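Local coordinates for type IV secretion protein Dot (Legionella pneumophila, PDB 6KS5) that acts as a bacterial deubiquitinase that regulates the association of polyubiquitin chains with the Legionella phagosome, at residues Val114-Ser117 with Ala118-Ala121; Asn199-Ala203 with Glu204-Leu208. One frame throughout, in Å; residues are numbered along the deposited sequence.

Contact 1 of 2, residues Val114-Ser117 with Ala118-Ala121; sequences VNNS and AVKA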
ATOM      1  N   VAL A 114       1.792   4.819 -13.170  1.00 84.05           N
ATOM      2  CA  VAL A 114       2.835   4.209 -13.975  1.00 84.64           C
ATOM      3  C   VAL A 114       3.021   4.919 -15.314  1.00 86.44           C
ATOM      4  O   VAL A 114       4.151   4.989 -15.814  1.00 86.51           O
ATOM      5  CB  VAL A 114       2.577   2.698 -14.182  1.00 85.77           C
ATOM      6  CG1 VAL A 114       1.344   2.464 -15.036  1.00 89.29           C
ATOM      7  CG2 VAL A 114       3.803   2.013 -14.787  1.00 86.14           C
ATOM      8  N   ASN A 115       1.950   5.449 -15.907  1.00 87.54           N
ATOM      9  CA  ASN A 115       2.040   6.341 -17.053  1.00 90.27           C
ATOM     10  C   ASN A 115       1.923   7.807 -16.651  1.00 89.92           C
ATOM     11  O   ASN A 115       1.664   8.661 -17.505  1.00 94.28           O
ATOM     12  CB  ASN A 115       0.966   5.995 -18.084  1.00 95.97           C
ATOM     13  CG  ASN A 115       0.681   4.510 -18.153  1.00 97.85           C
ATOM     14  OD1 ASN A 115      -0.187   4.001 -17.441  1.00 97.97           O
ATOM     15  ND2 ASN A 115       1.407   3.804 -19.016  1.00 98.78           N
ATOM     16  N   ASN A 116       2.080   8.110 -15.364  1.00 87.98           N
ATOM     17  CA  ASN A 116       2.082   9.487 -14.871  1.00 88.48           C
ATOM     18  C   ASN A 116       3.533   9.942 -14.818  1.00 87.80           C
ATOM     19  O   ASN A 116       4.249   9.707 -13.843  1.00 86.39           O
ATOM     20  CB  ASN A 116       1.400   9.579 -13.508  1.00 87.47           C
ATOM     21  CG  ASN A 116       1.228  11.015 -13.023  1.00 88.54           C
ATOM     22  OD1 ASN A 116       1.912  11.935 -13.475  1.00 88.55           O
ATOM     23  ND2 ASN A 116       0.302  11.208 -12.093  1.00 89.45           N
ATOM     24  N   SER A 117       3.977  10.599 -15.892  1.00 87.08           N
ATOM     25  CA  SER A 117       5.359  11.062 -15.947  1.00 85.63           C
ATOM     26  C   SER A 117       5.626  12.166 -14.934  1.00 85.67           C
ATOM     27  O   SER A 117       6.760  12.306 -14.461  1.00 86.15           O
ATOM     28  CB  SER A 117       5.693  11.550 -17.353  1.00 88.36           C
ATOM     29  OG  SER A 117       5.169  12.845 -17.565  1.00 91.16           O
ATOM     30  N   ALA A 118       4.602  12.950 -14.588  1.00 84.29           N
ATOM     31  CA  ALA A 118       4.784  14.033 -13.626  1.00 84.12           C
ATOM     32  C   ALA A 118       5.192  13.490 -12.263  1.00 82.63           C
ATOM     33  O   ALA A 118       6.179  13.943 -11.670  1.00 83.37           O
ATOM     34  CB  ALA A 118       3.503  14.858 -13.514  1.00 85.64           C
ATOM     35  N   VAL A 119       4.439  12.516 -11.749  1.00 83.29           N
ATOM     36  CA  VAL A 119       4.812  11.866 -10.496  1.00 81.59           C
ATOM     37  C   VAL A 119       6.161  11.173 -10.642  1.00 81.07           C
ATOM     38  O   VAL A 119       6.984  11.180  -9.719  1.00 81.58           O
ATOM     39  CB  VAL A 119       3.706  10.886 -10.061  1.00 80.17           C
ATOM     40  CG1 VAL A 119       4.215   9.924  -8.996  1.00 78.09           C
ATOM     41  CG2 VAL A 119       2.487  11.651  -9.563  1.00 81.63           C
ATOM     42  N   LYS A 120       6.417  10.584 -11.814  1.00 80.78           N
ATOM     43  CA  LYS A 120       7.698   9.927 -12.063  1.00 79.99           C
ATOM     44  C   LYS A 120       8.863  10.888 -11.870  1.00 80.78           C
ATOM     45  O   LYS A 120       9.920  10.498 -11.359  1.00 80.91           O
ATOM     46  CB  LYS A 120       7.721   9.344 -13.477  1.00 81.09           C
ATOM     47  CG  LYS A 120       9.069   8.758 -13.907  1.00 81.85           C
ATOM     48  CD  LYS A 120       9.160   8.637 -15.426  1.00 84.38           C
ATOM     49  CE  LYS A 120       9.517   7.222 -15.860  1.00 84.07           C
ATOM     50  NZ  LYS A 120       9.511   7.063 -17.345  1.00 86.41           N
ATOM     51  N   ALA A 121       8.693  12.147 -12.275  1.00 78.70           N
ATOM     52  CA  ALA A 121       9.758  13.132 -12.131  1.00 81.43           C
ATOM     53  C   ALA A 121       9.731  13.810 -10.766  1.00 83.21           C
ATOM     54  O   ALA A 121      10.789  14.081 -10.190  1.00 85.12           O
ATOM     55  CB  ALA A 121       9.662  14.180 -13.243  1.00 82.98           C
TER
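N116 holds V119 with its side chain and K120 with its carbonyl. With CG anti to the backbone N (chi1 -173°), its amide swings back over the first turn, where OD1 accepts a hydrogen bond from V119 N at 3.1 Å. The N-H points almost straight at the oxygen (169°), yet the donor stands above the plane of the amide carbonyl and not on a lone pair. Across from it, ND2 of N116 lies 3.4 Å from CG2 of V119, the branch anti to the carbonyl carbon, and the two side chains cross at about a right angle. OD1 also lies 3.3 Å from CB of A118. This is the N-cap of helix 117-122: the side chain of the residue just before the helix satisfies an amide at the helix start, where no helical carbonyl is placed to accept it. The first backbone bond of the helix follows at the same residue, from K120 N to N116 O at 3.1 Å. Outside the turn, N116 and V119 both rest on V231 of helix 222-231. Next along the chain, S117 contributes its carbonyl, and its O takes a hydrogen bond from A121 N at 2.9 Å. CB of K120 sits 3.3 Å from that same S117 O, while the rest of the lysine leads away.

Contact 2 of 2, residues Asn199-Ala203 with Glu204-Leu208; sequences NYWDA and EGYTL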
ATOM      1  N   ASN A 199      18.783   8.018 -15.082  1.00 76.10           N
ATOM      2  CA  ASN A 199      18.779   7.184 -16.280  1.00 75.86           C
ATOM      3  C   ASN A 199      18.199   5.808 -15.991  1.00 74.26           C
ATOM      4  O   ASN A 199      17.525   5.218 -16.844  1.00 73.99           O
ATOM      5  CB  ASN A 199      20.193   7.046 -16.837  1.00 76.82           C
ATOM      6  CG  ASN A 199      20.634   8.261 -17.610  1.00 78.26           C
ATOM      7  OD1 ASN A 199      19.811   9.041 -18.086  1.00 77.82           O
ATOM      8  ND2 ASN A 199      21.944   8.423 -17.750  1.00 79.96           N
ATOM      9  N   TYR A 200      18.472   5.269 -14.802  1.00 74.93           N
ATOM     10  CA  TYR A 200      17.856   4.007 -14.416  1.00 74.72           C
ATOM     11  C   TYR A 200      16.374   4.193 -14.145  1.00 72.18           C
ATOM     12  O   TYR A 200      15.552   3.361 -14.550  1.00 71.01           O
ATOM     13  CB  TYR A 200      18.552   3.433 -13.185  1.00 75.45           C
ATOM     14  CG  TYR A 200      17.780   2.315 -12.534  1.00 74.28           C
ATOM     15  CD1 TYR A 200      17.650   1.090 -13.161  1.00 75.33           C
ATOM     16  CD2 TYR A 200      17.175   2.486 -11.291  1.00 71.29           C
ATOM     17  CE1 TYR A 200      16.946   0.061 -12.574  1.00 74.65           C
ATOM     18  CE2 TYR A 200      16.466   1.458 -10.692  1.00 69.59           C
ATOM     19  CZ  TYR A 200      16.355   0.246 -11.341  1.00 71.50           C
ATOM     20  OH  TYR A 200      15.655  -0.793 -10.769  1.00 71.04           O
ATOM     21  N   TRP A 201      16.017   5.303 -13.495  1.00 78.96           N
ATOM     22  CA  TRP A 201      14.646   5.525 -13.047  1.00 75.61           C
ATOM     23  C   TRP A 201      13.690   5.673 -14.224  1.00 76.13           C
ATOM     24  O   TRP A 201      12.677   4.969 -14.310  1.00 74.20           O
ATOM     25  CB  TRP A 201      14.590   6.765 -12.157  1.00 75.14           C
ATOM     26  CG  TRP A 201      13.298   6.918 -11.444  1.00 72.10           C
ATOM     27  CD1 TRP A 201      12.351   7.874 -11.657  1.00 71.90           C
ATOM     28  CD2 TRP A 201      12.802   6.086 -10.396  1.00 69.11           C
ATOM     29  NE1 TRP A 201      11.293   7.687 -10.804  1.00 69.87           N
ATOM     30  CE2 TRP A 201      11.546   6.590 -10.021  1.00 68.21           C
ATOM     31  CE3 TRP A 201      13.300   4.959  -9.737  1.00 69.17           C
ATOM     32  CZ2 TRP A 201      10.783   6.012  -9.010  1.00 66.27           C
ATOM     33  CZ3 TRP A 201      12.540   4.380  -8.739  1.00 67.22           C
ATOM     34  CH2 TRP A 201      11.293   4.909  -8.380  1.00 65.49           C
ATOM     35  N   ASP A 202      13.990   6.602 -15.141  1.00 78.37           N
ATOM     36  CA  ASP A 202      13.080   6.869 -16.247  1.00 78.53           C
ATOM     37  C   ASP A 202      13.020   5.717 -17.234  1.00 80.06           C
ATOM     38  O   ASP A 202      12.047   5.614 -17.990  1.00 81.52           O
ATOM     39  CB  ASP A 202      13.481   8.146 -16.986  1.00 81.98           C
ATOM     40  CG  ASP A 202      13.326   9.394 -16.134  1.00 83.79           C
ATOM     41  OD1 ASP A 202      12.341   9.504 -15.362  1.00 82.48           O
ATOM     42  OD2 ASP A 202      14.198  10.281 -16.248  1.00 86.61           O
ATOM     43  N   ALA A 203      14.035   4.855 -17.254  1.00 77.54           N
ATOM     44  CA  ALA A 203      14.013   3.734 -18.183  1.00 78.97           C
ATOM     45  C   ALA A 203      13.182   2.589 -17.626  1.00 77.64           C
ATOM     46  O   ALA A 203      12.156   2.214 -18.205  1.00 78.60           O
ATOM     47  CB  ALA A 203      15.439   3.267 -18.498  1.00 80.62           C
ATOM     48  N   GLU A 204      13.605   2.029 -16.494  1.00 78.56           N
ATOM     49  CA  GLU A 204      12.888   0.896 -15.925  1.00 78.13           C
ATOM     50  C   GLU A 204      12.714   0.942 -14.416  1.00 74.21           C
ATOM     51  O   GLU A 204      12.016   0.075 -13.885  1.00 73.58           O
ATOM     52  CB  GLU A 204      13.589  -0.418 -16.305  1.00 81.08           C
ATOM     53  CG  GLU A 204      15.100  -0.381 -16.164  1.00 82.27           C
ATOM     54  CD  GLU A 204      15.708  -1.767 -16.167  1.00 84.97           C
ATOM     55  OE1 GLU A 204      15.109  -2.673 -15.543  1.00 84.91           O
ATOM     56  OE2 GLU A 204      16.779  -1.950 -16.792  1.00 87.29           O
ATOM     57  N   GLY A 205      13.311   1.900 -13.707  1.00 75.93           N
ATOM     58  CA  GLY A 205      13.207   1.904 -12.255  1.00 74.15           C
ATOM     59  C   GLY A 205      11.817   2.253 -11.758  1.00 70.99           C
ATOM     60  O   GLY A 205      11.293   1.609 -10.844  1.00 68.64           O
ATOM     61  N   TYR A 206      11.197   3.274 -12.358  1.00 75.70           N
ATOM     62  CA  TYR A 206       9.873   3.712 -11.929  1.00 74.78           C
ATOM     63  C   TYR A 206       8.828   2.626 -12.143  1.00 76.48           C
ATOM     64  O   TYR A 206       7.994   2.384 -11.261  1.00 76.99           O
ATOM     65  CB  TYR A 206       9.472   4.981 -12.683  1.00 75.77           C
ATOM     66  CG  TYR A 206       8.162   5.598 -12.236  1.00 76.21           C
ATOM     67  CD1 TYR A 206       7.960   5.954 -10.911  1.00 75.36           C
ATOM     68  CD2 TYR A 206       7.137   5.846 -13.142  1.00 78.09           C
ATOM     69  CE1 TYR A 206       6.776   6.525 -10.498  1.00 76.28           C
ATOM     70  CE2 TYR A 206       5.947   6.422 -12.733  1.00 78.11           C
ATOM     71  CZ  TYR A 206       5.778   6.762 -11.406  1.00 77.04           C
ATOM     72  OH  TYR A 206       4.607   7.336 -10.968  1.00 76.92           O
ATOM     73  N   THR A 207       8.847   1.962 -13.304  1.00 69.21           N
ATOM     74  CA  THR A 207       7.826   0.953 -13.560  1.00 70.16           C
ATOM     75  C   THR A 207       8.016  -0.257 -12.654  1.00 70.79           C
ATOM     76  O   THR A 207       7.037  -0.805 -12.138  1.00 72.27           O
ATOM     77  CB  THR A 207       7.818   0.541 -15.037  1.00 73.84           C
ATOM     78  OG1 THR A 207       8.891  -0.370 -15.303  1.00 75.31           O
ATOM     79  CG2 THR A 207       7.944   1.762 -15.945  1.00 74.32           C
ATOM     80  N   LEU A 208       9.268  -0.668 -12.421  1.00 67.39           N
ATOM     81  CA  LEU A 208       9.535  -1.742 -11.465  1.00 69.40           C
ATOM     82  C   LEU A 208       8.966  -1.409 -10.093  1.00 69.11           C
ATOM     83  O   LEU A 208       8.449  -2.284  -9.386  1.00 71.82           O
ATOM     84  CB  LEU A 208      11.038  -1.978 -11.350  1.00 70.13           C
ATOM     85  CG  LEU A 208      11.759  -2.824 -12.389  1.00 72.09           C
ATOM     86  CD1 LEU A 208      13.245  -2.703 -12.154  1.00 71.54           C
ATOM     87  CD2 LEU A 208      11.314  -4.270 -12.297  1.00 74.41           C
TER
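W201 lies flat against the backbone one turn ahead, at G205 and Y206. The indole is swung beside its own carbonyl carbon (chi1 -169°), which lays one face along these two residues. CA of Y206 stands almost centrally over the six-membered ring, 3.8 Å from its centroid, in a CH-pi contact. The phenol of Y206 is turned obliquely, its plane 55° from that of the indole, and W201 CZ2 comes to the edge of the phenol, 3.4 Å from Y206 CD1. Y200 repeats the theme: G205 CA lies over its ring face, 3.9 Å from the centroid. E204 CG, set between its backbone N and carbonyl carbon, lies 4.1 Å from Y200 CE1, while OE2 is hydrogen-bonded to the hydroxyl of Y186. The phenol of Y200 stacks on F164, and its OH is hydrogen-bonded to N161. Beneath the rings, helix 193-214 widens into a pi-type turn at 201-203. Y206 N donates a hydrogen bond to W201 O at 3.0 Å, in the carbonyl plane and on a lone pair. Y200 O accepts from E204 N at 3.1 Å and from G205 N at 2.8 Å, the donors arriving from opposite faces of its plane. The pairing thus shifts from four residues to five within the turn, with Y200 O serving both spacings, while two aromatic faces shield the main chain at G205 and Y206.

Contact 1 opens the short helix 117-122, and contact 2 lies within the long helix 193-214 against which that helix packs; their centres are 11 Å apart. K120 joins them at both of its ends: NZ is probably hydrogen-bonded to D202 O at 3.0 Å, and its backbone O probably accepts from W201 NE1 at 3.2 Å. To one side of these polar links the phenol of Y206 packs against V119 and K120, with V119 CG1 3.3 Å from Y206 OH and K120 CB 3.5 Å from Y206 CE2. V119 and K120, in the first turn after the cap, thus face helix 193-214, V119 meeting Y206 and K120 meeting W201, D202 and Y206.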